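Long-range contact in tetraacyldisaccharide 4'-kinase (Aquifex aeolicus, PDB 4ITM), which probably transfers the gamma-phosphate of ATP to the 4'-position of a tetraacyldisaccharide 1-phosphate, forming the lipid A precursor lipid IVA: residues 39-44 against 152-157. Residues are numbered along the deposited sequence; the frame is centred on the assembly and turned at random.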
ATOM      1  N   ILE A  39       6.781  -2.236 -12.815  1.00 10.13           N
ATOM      2  CA  ILE A  39       5.414  -1.759 -12.732  1.00 13.56           C
ATOM      3  C   ILE A  39       5.314  -0.788 -11.573  1.00 13.15           C
ATOM      4  O   ILE A  39       5.730  -1.104 -10.459  1.00 12.45           O
ATOM      5  CB  ILE A  39       4.420  -2.934 -12.504  1.00 14.54           C
ATOM      6  CG1 ILE A  39       4.518  -3.918 -13.671  1.00  9.16           C
ATOM      7  CG2 ILE A  39       3.020  -2.410 -12.363  1.00  7.44           C
ATOM      8  CD1 ILE A  39       3.755  -5.251 -13.457  1.00 15.05           C
ATOM      9  N   SER A  40       4.779   0.403 -11.828  1.00 12.01           N
ATOM     10  CA  SER A  40       4.557   1.335 -10.735  1.00  9.80           C
ATOM     11  C   SER A  40       3.102   1.345 -10.305  1.00 10.47           C
ATOM     12  O   SER A  40       2.204   1.346 -11.145  1.00  8.03           O
ATOM     13  CB  SER A  40       4.989   2.754 -11.111  1.00  9.65           C
ATOM     14  OG  SER A  40       4.842   3.626  -9.997  1.00 10.73           O
ATOM     15  N   VAL A  41       2.894   1.326  -8.990  1.00  7.95           N
ATOM     16  CA  VAL A  41       1.595   1.560  -8.371  1.00 13.14           C
ATOM     17  C   VAL A  41       1.715   2.908  -7.686  1.00 12.62           C
ATOM     18  O   VAL A  41       2.733   3.189  -7.060  1.00 12.99           O
ATOM     19  CB  VAL A  41       1.290   0.471  -7.317  1.00 13.17           C
ATOM     20  CG1 VAL A  41       0.012   0.781  -6.535  1.00  9.91           C
ATOM     21  CG2 VAL A  41       1.193  -0.884  -7.993  1.00  8.01           C
ATOM     22  N   GLY A  42       0.707   3.764  -7.818  1.00 15.56           N
ATOM     23  CA  GLY A  42       0.832   5.093  -7.258  1.00 21.64           C
ATOM     24  C   GLY A  42      -0.469   5.773  -6.907  1.00 14.28           C
ATOM     25  O   GLY A  42      -1.533   5.277  -7.230  1.00 12.27           O
ATOM     26  N   ASN A  43      -0.375   6.909  -6.224  1.00 15.37           N
ATOM     27  CA  ASN A  43      -1.535   7.779  -6.098  1.00 19.78           C
ATOM     28  C   ASN A  43      -1.177   9.247  -5.962  1.00 14.28           C
ATOM     29  O   ASN A  43      -0.029   9.612  -5.665  1.00 16.65           O
ATOM     30  CB  ASN A  43      -2.483   7.337  -4.983  1.00 26.21           C
ATOM     31  CG  ASN A  43      -1.936   7.607  -3.625  1.00 24.35           C
ATOM     32  OD1 ASN A  43      -0.730   7.582  -3.426  1.00 33.57           O
ATOM     33  ND2 ASN A  43      -2.816   7.857  -2.667  1.00 23.46           N
ATOM     34  N   LEU A  44      -2.186  10.078  -6.170  1.00 15.76           N
ATOM     35  CA  LEU A  44      -2.032  11.522  -6.152  1.00 20.55           C
ATOM     36  C   LEU A  44      -2.200  12.099  -4.762  1.00 23.00           C
ATOM     37  O   LEU A  44      -1.973  13.287  -4.546  1.00 23.66           O
ATOM     38  CB  LEU A  44      -3.066  12.164  -7.080  1.00 15.86           C
ATOM     39  CG  LEU A  44      -2.954  11.811  -8.555  1.00 26.49           C
ATOM     40  CD1 LEU A  44      -4.018  12.559  -9.345  1.00 30.08           C
ATOM     41  CD2 LEU A  44      -1.547  12.137  -9.076  1.00 25.21           C
ATOM     42  N   ILE A 152       0.699   2.470 -13.165  1.00  9.63           N
ATOM     43  CA  ILE A 152      -0.660   2.320 -12.659  1.00 12.64           C
ATOM     44  C   ILE A 152      -0.973   3.383 -11.589  1.00 11.40           C
ATOM     45  O   ILE A 152      -0.222   3.552 -10.642  1.00 10.90           O
ATOM     46  CB  ILE A 152      -0.885   0.914 -12.090  1.00 13.82           C
ATOM     47  CG1 ILE A 152      -0.581  -0.156 -13.151  1.00  7.85           C
ATOM     48  CG2 ILE A 152      -2.326   0.771 -11.562  1.00  9.85           C
ATOM     49  CD1 ILE A 152      -0.710  -1.592 -12.605  1.00  7.68           C
ATOM     50  N   LEU A 153      -2.066   4.120 -11.760  1.00  8.65           N
ATOM     51  CA  LEU A 153      -2.426   5.157 -10.789  1.00 14.88           C
ATOM     52  C   LEU A 153      -3.732   4.787 -10.088  1.00  9.23           C
ATOM     53  O   LEU A 153      -4.730   4.504 -10.753  1.00 10.51           O
ATOM     54  CB  LEU A 153      -2.563   6.532 -11.473  1.00  9.55           C
ATOM     55  CG  LEU A 153      -3.042   7.695 -10.586  1.00 13.67           C
ATOM     56  CD1 LEU A 153      -2.014   7.988  -9.509  1.00 10.83           C
ATOM     57  CD2 LEU A 153      -3.343   8.973 -11.410  1.00 11.28           C
ATOM     58  N   LEU A 154      -3.718   4.783  -8.753  1.00 14.09           N
ATOM     59  CA  LEU A 154      -4.928   4.547  -7.965  1.00  9.55           C
ATOM     60  C   LEU A 154      -5.605   5.875  -7.714  1.00 15.51           C
ATOM     61  O   LEU A 154      -4.964   6.856  -7.361  1.00 14.31           O
ATOM     62  CB  LEU A 154      -4.610   3.916  -6.611  1.00 15.57           C
ATOM     63  CG  LEU A 154      -3.701   2.690  -6.566  1.00 24.09           C
ATOM     64  CD1 LEU A 154      -3.430   2.337  -5.136  1.00 17.26           C
ATOM     65  CD2 LEU A 154      -4.331   1.525  -7.278  1.00 23.52           C
ATOM     66  N   LEU A 155      -6.916   5.884  -7.841  1.00 16.09           N
ATOM     67  CA  LEU A 155      -7.683   7.100  -7.724  1.00 16.66           C
ATOM     68  C   LEU A 155      -8.941   6.762  -6.950  1.00 18.02           C
ATOM     69  O   LEU A 155      -9.630   5.788  -7.275  1.00 18.77           O
ATOM     70  CB  LEU A 155      -8.048   7.581  -9.130  1.00 15.43           C
ATOM     71  CG  LEU A 155      -8.153   9.075  -9.377  1.00 34.00           C
ATOM     72  CD1 LEU A 155      -6.841   9.747  -9.051  1.00 31.74           C
ATOM     73  CD2 LEU A 155      -8.535   9.299 -10.823  1.00 41.97           C
ATOM     74  N   LYS A 156      -9.232   7.545  -5.915  1.00 14.88           N
ATOM     75  CA  LYS A 156     -10.502   7.419  -5.205  1.00 18.96           C
ATOM     76  C   LYS A 156     -11.325   8.670  -5.478  1.00 20.57           C
ATOM     77  O   LYS A 156     -10.763   9.723  -5.787  1.00 17.25           O
ATOM     78  CB  LYS A 156     -10.295   7.217  -3.699  1.00 19.35           C
ATOM     79  CG  LYS A 156      -9.520   8.324  -2.993  1.00 22.94           C
ATOM     80  CD  LYS A 156      -9.414   8.030  -1.492  1.00 25.96           C
ATOM     81  CE  LYS A 156      -8.614   9.091  -0.746  1.00 23.00           C
ATOM     82  NZ  LYS A 156      -7.222   9.205  -1.264  1.00 15.22           N
ATOM     83  N   LYS A 157     -12.647   8.545  -5.395  1.00 19.09           N
ATOM     84  CA  LYS A 157     -13.551   9.648  -5.730  1.00 21.49           C
ATOM     85  C   LYS A 157     -13.150  10.956  -5.048  1.00 23.00           C
ATOM     86  O   LYS A 157     -13.158  12.022  -5.663  1.00 28.80           O
ATOM     87  CB  LYS A 157     -14.993   9.290  -5.364  1.00 20.51           C
ATOM     88  CG  LYS A 157     -16.012  10.353  -5.741  1.00 21.33           C
ATOM     89  CD  LYS A 157     -17.333  10.128  -5.003  1.00 32.45           C
ATOM     90  CE  LYS A 157     -18.433  11.082  -5.496  1.00 37.36           C
ATOM     91  NZ  LYS A 157     -19.730  10.814  -4.805  1.00 43.49           N
TER
HETATM   92  O   HOH W   1       2.412   4.669 -10.555  1.00  6.25           O
HETATM   93  O   HOH W   2      -4.802   9.226  -6.378  1.00 23.40           O
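Gly42 O receives Leu154 N at 2.7 Å in a nearly straight bond (170° at the hydrogen), and Ile152 N reaches Ser40 O in the same parallel-strand pattern. Between them the return bond from Gly42 N to Ile152 O is weak, bent to 120°. Ile152 O has further partners: Val41 CA makes a CA-H...O contact to it at 3.5 Å, and a water donates to this oxygen while accepting from Ser40 OG. Where the strands splay, a second water takes over from direct pairing, accepting from Leu44 N and donating to Leu154 O.

As in any parallel pair, side chains alternate between two faces. On one, Val41 CG1 lies 4.0 Å from Leu154 CD1, and Ile39 and Ile152 run side by side, CG2 of the first against CD1 of the second. Phe54 and Leu58 of helix 51-61 pack on this face. On the other, the extended first torsion of Leu153 (chi1 176°) and a turn at the second bring CD1 to 3.5 Å from Asn43 CA. Leu44 crosses Leu153 at about a right angle, its CG 4.0 Å from Leu153 CD2, while its CD1 meets Leu155 CD1. An alanine in place of Leu44 lacks CG and both methyls and is likely to open a gap beside Leu153 and Leu155.

Farther out, Asn43 bonds to Arg171 and Ser49, and Lys156 to Ser49 and Gly48 and, by a salt bridge, to Asp159. Direct backbone bonds, bridging waters and apolar packing thus join two core strands of this P-loop kinase, and the Asn43 amide and Lys156 amine are consistent with positioning the predicted ATP-binding loop.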